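Local coordinates for abietadiene synthase, chloroplastic (Abies grandis, PDB 3S9V), which is a chloroplastic, multidomain, largely alpha-helical member of the plant terpene synthase family, at residues G91-G96 with L106-C111; D58-A63 with E81-N86. All coordinates share one frame; numbering follows the deposited sequence.

Contact 1. Residues G91-G96 with L106-C111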
loop_
_atom_site.group_PDB
_atom_site.type_symbol
_atom_site.label_atom_id
_atom_site.label_comp_id
_atom_site.label_asym_id
_atom_site.label_seq_id
_atom_site.Cartn_x
_atom_site.Cartn_y
_atom_site.Cartn_z
ATOM N N GLY A 91 25.258 -15.626 -27.583
ATOM C CA GLY A 91 26.624 -15.489 -27.105
ATOM C C GLY A 91 26.796 -14.648 -25.860
ATOM O O GLY A 91 27.897 -14.544 -25.316
ATOM N N SER A 92 25.712 -14.040 -25.399
ATOM C CA SER A 92 25.783 -13.208 -24.210
ATOM C C SER A 92 25.465 -14.025 -22.963
ATOM O O SER A 92 25.075 -15.192 -23.051
ATOM C CB SER A 92 24.772 -12.065 -24.310
ATOM O OG SER A 92 23.443 -12.565 -24.209
ATOM N N TRP A 93 25.658 -13.392 -21.811
ATOM C CA TRP A 93 25.334 -13.979 -20.514
ATOM C C TRP A 93 24.413 -12.941 -19.880
ATOM O O TRP A 93 24.475 -11.760 -20.227
ATOM C CB TRP A 93 26.578 -14.141 -19.635
ATOM C CG TRP A 93 27.338 -15.408 -19.852
ATOM C CD1 TRP A 93 27.108 -16.625 -19.265
ATOM C CD2 TRP A 93 28.465 -15.581 -20.709
ATOM N NE1 TRP A 93 28.032 -17.544 -19.705
ATOM C CE2 TRP A 93 28.877 -16.931 -20.592
ATOM C CE3 TRP A 93 29.173 -14.724 -21.567
ATOM C CZ2 TRP A 93 29.963 -17.442 -21.298
ATOM C CZ3 TRP A 93 30.257 -15.235 -22.270
ATOM C CH2 TRP A 93 30.642 -16.584 -22.129
ATOM N N GLY A 94 23.565 -13.373 -18.958
ATOM C CA GLY A 94 22.660 -12.447 -18.307
ATOM C C GLY A 94 21.305 -13.095 -18.167
ATOM O O GLY A 94 21.166 -14.296 -18.393
ATOM N N GLU A 95 20.299 -12.315 -17.803
ATOM C CA GLU A 95 18.968 -12.876 -17.647
ATOM C C GLU A 95 18.269 -13.016 -19.004
ATOM O O GLU A 95 17.981 -12.025 -19.681
ATOM C CB GLU A 95 18.147 -11.997 -16.695
ATOM C CG GLU A 95 16.825 -12.622 -16.250
ATOM C CD GLU A 95 16.953 -14.109 -15.959
ATOM O OE1 GLU A 95 16.790 -14.915 -16.898
ATOM O OE2 GLU A 95 17.227 -14.473 -14.796
ATOM N N GLY A 96 18.011 -14.256 -19.407
ATOM C CA GLY A 96 17.344 -14.487 -20.676
ATOM C C GLY A 96 15.901 -14.005 -20.661
ATOM O O GLY A 96 15.415 -13.437 -21.642
ATOM N N LEU A 106 27.446 -6.240 -19.607
ATOM C CA LEU A 106 28.122 -6.246 -18.309
ATOM C C LEU A 106 28.485 -7.682 -17.954
ATOM O O LEU A 106 29.633 -7.988 -17.635
ATOM C CB LEU A 106 27.207 -5.683 -17.218
ATOM C CG LEU A 106 27.760 -5.742 -15.792
ATOM C CD1 LEU A 106 28.826 -4.672 -15.640
ATOM C CD2 LEU A 106 26.644 -5.515 -14.772
ATOM N N ALA A 107 27.495 -8.562 -18.022
ATOM C CA ALA A 107 27.707 -9.968 -17.703
ATOM C C ALA A 107 28.659 -10.663 -18.677
ATOM O O ALA A 107 29.498 -11.461 -18.260
ATOM C CB ALA A 107 26.363 -10.710 -17.672
ATOM N N THR A 108 28.530 -10.366 -19.968
ATOM C CA THR A 108 29.382 -11.005 -20.969
ATOM C C THR A 108 30.840 -10.619 -20.758
ATOM O O THR A 108 31.726 -11.469 -20.747
ATOM C CB THR A 108 28.957 -10.628 -22.415
ATOM O OG1 THR A 108 27.567 -10.930 -22.610
ATOM C CG2 THR A 108 29.770 -11.427 -23.424
ATOM N N LEU A 109 31.094 -9.329 -20.584
ATOM C CA LEU A 109 32.459 -8.878 -20.369
ATOM C C LEU A 109 33.020 -9.587 -19.134
ATOM O O LEU A 109 34.108 -10.155 -19.179
ATOM C CB LEU A 109 32.486 -7.360 -20.174
ATOM C CG LEU A 109 33.860 -6.733 -19.947
ATOM C CD1 LEU A 109 34.807 -7.152 -21.060
ATOM C CD2 LEU A 109 33.727 -5.224 -19.894
ATOM N N ALA A 110 32.263 -9.561 -18.036
ATOM C CA ALA A 110 32.692 -10.208 -16.802
ATOM C C ALA A 110 32.995 -11.701 -16.987
ATOM O O ALA A 110 33.985 -12.201 -16.464
ATOM C CB ALA A 110 31.640 -10.026 -15.731
ATOM N N CYS A 111 32.150 -12.418 -17.720
ATOM C CA CYS A 111 32.387 -13.848 -17.929
ATOM C C CYS A 111 33.579 -14.137 -18.848
ATOM O O CYS A 111 34.325 -15.088 -18.629
ATOM C CB CYS A 111 31.123 -14.523 -18.479
ATOM S SG CYS A 111 29.779 -14.578 -17.284
#
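Trp93, in the loop between helices 77-85 and 101-117, lies against Thr108 and Cys111 of the latter helix in a buried loop-to-helix contact that mixes aromatic packing with one hydrogen bond. Cys111 meets one indole face with both of its side-chain atoms. Its CB stands 3.7 Å from the centroid of the Trp93 six-membered ring, 15° off the normal, a CH-pi geometry. Its SG lies over the five-membered ring, 3.8 Å from that centroid, a sulfur-aromatic contact. Thr108 crosses the indole at about a right angle, its methyl CG2 touching the ring edge at CE3 of Trp93, 3.8 Å away. With OG1 beside its own backbone N, Thr108 accepts a bond from Trp93 N (3.2 Å, 151° at the hydrogen) while donating to Arg104 O one helical turn earlier. Ala107 CB packs on the Trp93 backbone, 3.3 Å from Trp93 O. At the backbone angles of Gly91 (phi 96°) a CB would collide with the carbonyl O of Asp90, which accounts for the glycine; Gly91 O is bonded by Gln87 NE2. Together Gln87, Gly91 and Trp93 fit the QxxxGxW pattern, the QW motif known from alpha-barrel domains of terpene cyclases.

Contact 2. Residues D58-A63 with E81-N86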
loop_
_atom_site.group_PDB
_atom_site.type_symbol
_atom_site.label_atom_id
_atom_site.label_comp_id
_atom_site.label_asym_id
_atom_site.label_seq_id
_atom_site.Cartn_x
_atom_site.Cartn_y
_atom_site.Cartn_z
ATOM N N ASP A 58 27.935 -11.444 -11.130
ATOM C CA ASP A 58 28.483 -11.704 -9.803
ATOM C C ASP A 58 29.113 -13.081 -9.730
ATOM O O ASP A 58 30.143 -13.271 -9.084
ATOM C CB ASP A 58 27.390 -11.580 -8.745
ATOM C CG ASP A 58 26.967 -10.144 -8.514
ATOM O OD1 ASP A 58 27.431 -9.529 -7.526
ATOM O OD2 ASP A 58 26.177 -9.628 -9.329
ATOM N N THR A 59 28.499 -14.042 -10.402
ATOM C CA THR A 59 29.029 -15.389 -10.393
ATOM C C THR A 59 30.404 -15.377 -11.032
ATOM O O THR A 59 31.323 -16.051 -10.564
ATOM C CB THR A 59 28.097 -16.332 -11.146
ATOM O OG1 THR A 59 26.809 -16.289 -10.524
ATOM C CG2 THR A 59 28.627 -17.752 -11.117
ATOM N N ALA A 60 30.549 -14.587 -12.090
ATOM C CA ALA A 60 31.825 -14.479 -12.781
ATOM C C ALA A 60 32.897 -13.951 -11.823
ATOM O O ALA A 60 34.052 -14.377 -11.880
ATOM C CB ALA A 60 31.692 -13.556 -13.982
ATOM N N TRP A 61 32.519 -13.031 -10.940
ATOM C CA TRP A 61 33.481 -12.479 -9.991
ATOM C C TRP A 61 33.858 -13.483 -8.911
ATOM O O TRP A 61 35.019 -13.565 -8.508
ATOM C CB TRP A 61 32.954 -11.184 -9.361
ATOM C CG TRP A 61 33.253 -9.980 -10.212
ATOM C CD1 TRP A 61 32.453 -9.433 -11.177
ATOM C CD2 TRP A 61 34.482 -9.231 -10.235
ATOM N NE1 TRP A 61 33.109 -8.393 -11.800
ATOM C CE2 TRP A 61 34.354 -8.249 -11.243
ATOM C CE3 TRP A 61 35.679 -9.301 -9.503
ATOM C CZ2 TRP A 61 35.375 -7.340 -11.540
ATOM C CZ3 TRP A 61 36.708 -8.389 -9.802
ATOM C CH2 TRP A 61 36.543 -7.425 -10.811
ATOM N N VAL A 62 32.886 -14.251 -8.439
ATOM C CA VAL A 62 33.178 -15.263 -7.437
ATOM C C VAL A 62 34.115 -16.309 -8.066
ATOM O O VAL A 62 35.056 -16.769 -7.433
ATOM C CB VAL A 62 31.878 -15.940 -6.943
ATOM C CG1 VAL A 62 32.203 -17.124 -6.066
ATOM C CG2 VAL A 62 31.041 -14.929 -6.153
ATOM N N ALA A 63 33.863 -16.645 -9.327
ATOM C CA ALA A 63 34.653 -17.634 -10.063
ATOM C C ALA A 63 36.113 -17.239 -10.237
ATOM O O ALA A 63 36.954 -18.072 -10.566
ATOM C CB ALA A 63 34.024 -17.882 -11.419
ATOM N N GLU A 81 32.112 -23.684 -13.888
ATOM C CA GLU A 81 31.303 -24.594 -14.675
ATOM C C GLU A 81 29.946 -23.948 -14.958
ATOM O O GLU A 81 29.404 -24.092 -16.049
ATOM C CB GLU A 81 31.104 -25.919 -13.929
ATOM C CG GLU A 81 30.322 -26.956 -14.729
ATOM C CD GLU A 81 31.074 -27.452 -15.963
ATOM O OE1 GLU A 81 30.412 -27.951 -16.897
ATOM O OE2 GLU A 81 32.321 -27.355 -15.994
ATOM N N TRP A 82 29.396 -23.236 -13.978
ATOM C CA TRP A 82 28.106 -22.580 -14.172
ATOM C C TRP A 82 28.192 -21.628 -15.364
ATOM O O TRP A 82 27.300 -21.578 -16.202
ATOM C CB TRP A 82 27.697 -21.778 -12.932
ATOM C CG TRP A 82 26.337 -21.178 -13.089
ATOM C CD1 TRP A 82 25.140 -21.771 -12.801
ATOM C CD2 TRP A 82 26.025 -19.918 -13.688
ATOM N NE1 TRP A 82 24.104 -20.964 -13.192
ATOM C CE2 TRP A 82 24.617 -19.818 -13.741
ATOM C CE3 TRP A 82 26.797 -18.864 -14.192
ATOM C CZ2 TRP A 82 23.963 -18.703 -14.281
ATOM C CZ3 TRP A 82 26.151 -17.755 -14.730
ATOM C CH2 TRP A 82 24.746 -17.683 -14.772
ATOM N N ILE A 83 29.275 -20.865 -15.427
ATOM C CA ILE A 83 29.467 -19.922 -16.516
ATOM C C ILE A 83 29.485 -20.664 -17.844
ATOM O O ILE A 83 28.807 -20.274 -18.785
ATOM C CB ILE A 83 30.784 -19.142 -16.336
ATOM C CG1 ILE A 83 30.705 -18.289 -15.067
ATOM C CG2 ILE A 83 31.049 -18.290 -17.546
ATOM C CD1 ILE A 83 32.023 -17.675 -14.643
ATOM N N LEU A 84 30.253 -21.746 -17.904
ATOM C CA LEU A 84 30.360 -22.545 -19.122
ATOM C C LEU A 84 29.023 -23.118 -19.601
ATOM O O LEU A 84 28.794 -23.272 -20.798
ATOM C CB LEU A 84 31.340 -23.700 -18.903
ATOM C CG LEU A 84 32.800 -23.345 -18.628
ATOM C CD1 LEU A 84 33.582 -24.607 -18.273
ATOM C CD2 LEU A 84 33.397 -22.678 -19.851
ATOM N N GLN A 85 28.143 -23.423 -18.659
ATOM C CA GLN A 85 26.850 -24.017 -18.972
ATOM C C GLN A 85 25.690 -23.043 -19.172
ATOM O O GLN A 85 24.634 -23.444 -19.653
ATOM C CB GLN A 85 26.464 -24.989 -17.852
ATOM C CG GLN A 85 27.546 -25.978 -17.472
ATOM C CD GLN A 85 27.595 -27.173 -18.396
ATOM O OE1 GLN A 85 27.790 -27.035 -19.603
ATOM N NE2 GLN A 85 27.412 -28.363 -17.829
ATOM N N ASN A 86 25.870 -21.773 -18.821
ATOM C CA ASN A 86 24.763 -20.823 -18.926
ATOM C C ASN A 86 24.861 -19.652 -19.885
ATOM O O ASN A 86 24.240 -18.605 -19.663
ATOM C CB ASN A 86 24.417 -20.304 -17.533
ATOM C CG ASN A 86 23.628 -21.311 -16.729
ATOM O OD1 ASN A 86 22.414 -21.402 -16.866
ATOM N ND2 ASN A 86 24.319 -22.089 -15.904
#
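Ile83 reaches from helix 77-85 across to Ala60 and Ala63, and beside it Trp82 meets Thr59, so that two short helices of the alpha-helical barrel fold pack with mainly antiparallel directions. The segment axes approach to 10.0 Å, at 141° between their N-to-C directions. This spacing is wide enough that the two backbones do not touch and side chains bridge the gap, the nearest CA atoms being those of Ala60 and Ile83, 7.0 Å apart.

The bridging is done largely by one methyl. Ile83 holds CG1 anti to its carbonyl carbon and continues in an extended chain, which sends CD1 out to the facing helix. There CD1 comes to 3.7 Å from CA of Ala60 and 3.8 Å from CB of Ala63, lying across small residues on successive turns. The alanines let it approach the backbone itself at Ala60. Helix 101-117 packs on both partners, with Ala110 on Ala60 and Leu115 on Ile83.

Trp82 works differently. Its CG is anti to the backbone N (chi1 -176°), turning the indole toward Thr59, whose side chain crosses it at about a right angle. The touching atom is the methyl CG2 of Thr59, which approaches CE3 of Trp82 obliquely at 3.7 Å. Thr59 divides its two branches by chemistry: the methyl packs on the indole, while OG1 donates to Ser55 O and accepts from Val262 N. His261 also meets the Trp82 ring, with the planes inclined.

At the end of helix 77-85 Asn86 leaves helical geometry and folds its amide back, where Asn86 ND2 donates to Trp82 O at 3.0 Å, with 164° at the hydrogen.

Contacts 1 and 2 have centres about 10 Å apart and follow one another along the chain: both segments of contact 2 (58-63, 81-86) precede those of contact 1 (91-96, 106-111). Three consecutive helices, 56-62, 77-85 and 101-117, are involved, together with the loop joining the last two. The two contacts touch directly. Trp93 NE1 lies 3.0 Å from Ile83 O, a probable hydrogen bond, and Cys111 CB packs on Ile83 CG2 at 3.9 Å. Helix 101-117 supplies one side of contact 1 and also packs against both helices of contact 2. The tryptophan of the QW-type loop, bonded to the helix before it and packed on the helix after it, thus joins successive helices of this alpha-barrel domain.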